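Local coordinates for HNH endonuclease (Geobacillus virus E2, PDB 5H0M), which probably nicks DNA as an HNH-family endonuclease of a thermophilic bacteriophage, at residues H78-E82 and K83-R87. Residues are numbered along the deposited sequence; the frame is centred on the assembly and turned at random.
Sequences HCLKE and KKITR. With ZN (zinc ion), chain B.
The carbonyl oxygen of C79 receives two backbone N-H groups: K84 N at 2.9 Å and, more weakly, E82 N. With K83 N bonded to L80 O, also at 2.9 Å, this forms a Schellman motif that ends helix 77-81, K83 being the C' residue with positive phi (62°). The turn sends the chain back past C79, whose SG binds the zinc ion at 2.3 Å together with C76, C114 and C117, the Cys4 site of this HNH domain. T86 comes up beside the same sulfur, its OG1 3.1 Å from C79 SG, while its backbone pairs with C76. CB of K84 sits 3.5 Å from C79 O; chi1 of -67° swings CG across to E82 O, and a bend at chi3 (64°) brings NZ to a water shared with E82. The two charges do not touch: the water donates to E82 OE1 and accepts from K84 NZ, 2.8 Å from each. E82 OE2 makes a salt bridge with R120 of helix 115-129, tying the turn to that helix. On the exposed flank the side chains of L80 and I85 run alongside each other and meet through their CD1 methyls, 3.8 Å apart.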
# COMPACT_ATOMS: atom_id res chain seq x y z
N HIS A 78 5.53 -3.32 -10.72
CA HIS A 78 6.99 -3.30 -10.70
C HIS A 78 7.55 -4.30 -11.69
O HIS A 78 8.46 -3.96 -12.44
CB HIS A 78 7.50 -3.57 -9.29
CG HIS A 78 7.24 -2.44 -8.36
ND1 HIS A 78 7.88 -2.33 -7.15
CD2 HIS A 78 6.44 -1.36 -8.47
CE1 HIS A 78 7.47 -1.23 -6.55
NE2 HIS A 78 6.59 -0.63 -7.33
N CYS A 79 6.99 -5.50 -11.72
CA CYS A 79 7.38 -6.47 -12.73
C CYS A 79 7.15 -5.92 -14.13
O CYS A 79 8.01 -6.06 -15.00
CB CYS A 79 6.59 -7.77 -12.56
SG CYS A 79 7.19 -8.90 -11.28
N LEU A 80 6.02 -5.25 -14.35
CA LEU A 80 5.72 -4.72 -15.68
C LEU A 80 6.79 -3.71 -16.12
O LEU A 80 7.24 -3.72 -17.28
CB LEU A 80 4.33 -4.07 -15.70
CG LEU A 80 3.74 -3.74 -17.07
CD1 LEU A 80 3.54 -4.99 -17.91
CD2 LEU A 80 2.42 -3.00 -16.89
N LYS A 81 7.22 -2.85 -15.21
CA LYS A 81 8.27 -1.89 -15.52
C LYS A 81 9.60 -2.53 -15.81
O LYS A 81 10.39 -1.98 -16.58
CB LYS A 81 8.37 -0.86 -14.42
CG LYS A 81 7.14 0.03 -14.47
CD LYS A 81 7.06 1.11 -13.41
CE LYS A 81 5.61 1.53 -13.20
NZ LYS A 81 5.43 2.86 -12.56
N GLU A 82 9.82 -3.71 -15.24
CA GLU A 82 10.99 -4.54 -15.51
C GLU A 82 10.76 -5.52 -16.66
O GLU A 82 11.52 -6.48 -16.82
CB GLU A 82 11.37 -5.31 -14.24
CG GLU A 82 11.80 -4.37 -13.13
CD GLU A 82 12.16 -5.11 -11.85
OE1 GLU A 82 11.38 -5.98 -11.43
OE2 GLU A 82 13.22 -4.80 -11.28
N LYS A 83 9.72 -5.29 -17.45
CA LYS A 83 9.42 -6.12 -18.63
C LYS A 83 9.12 -7.58 -18.30
O LYS A 83 9.56 -8.51 -18.99
CB LYS A 83 10.53 -5.97 -19.69
CG LYS A 83 10.76 -4.53 -20.11
CD LYS A 83 11.77 -4.42 -21.23
CE LYS A 83 11.86 -3.00 -21.77
NZ LYS A 83 12.82 -2.89 -22.92
N LYS A 84 8.32 -7.78 -17.26
CA LYS A 84 7.90 -9.09 -16.80
C LYS A 84 6.41 -9.08 -16.53
O LYS A 84 5.85 -8.04 -16.15
CB LYS A 84 8.66 -9.46 -15.52
CG LYS A 84 10.15 -9.66 -15.72
CD LYS A 84 10.94 -9.56 -14.44
CE LYS A 84 10.56 -10.67 -13.48
NZ LYS A 84 11.48 -10.66 -12.32
N ILE A 85 5.79 -10.23 -16.71
CA ILE A 85 4.36 -10.43 -16.49
C ILE A 85 4.14 -11.32 -15.28
O ILE A 85 4.46 -12.51 -15.31
CB ILE A 85 3.67 -11.03 -17.72
CG1 ILE A 85 3.82 -10.11 -18.93
CG2 ILE A 85 2.21 -11.32 -17.43
CD1 ILE A 85 3.24 -8.72 -18.79
N THR A 86 3.57 -10.74 -14.22
CA THR A 86 3.31 -11.45 -12.98
C THR A 86 1.98 -11.01 -12.41
O THR A 86 1.71 -9.81 -12.32
CB THR A 86 4.40 -11.17 -11.93
OG1 THR A 86 5.70 -11.35 -12.52
CG2 THR A 86 4.24 -12.11 -10.75
N ARG A 87 1.17 -11.97 -12.01
CA ARG A 87 -0.10 -11.67 -11.36
C ARG A 87 0.13 -10.92 -10.04
O ARG A 87 0.94 -11.34 -9.22
CB ARG A 87 -0.85 -12.96 -11.07
CG ARG A 87 -2.18 -12.76 -10.38
CD ARG A 87 -3.30 -12.79 -11.38
NE ARG A 87 -4.61 -12.64 -10.75
CZ ARG A 87 -5.73 -12.45 -11.43
NH1 ARG A 87 -5.71 -12.39 -12.75
NH2 ARG A 87 -6.88 -12.32 -10.78
ZN ZN B . 6.41 -8.17 -9.25
O HOH W 1 10.33 -8.48 -10.94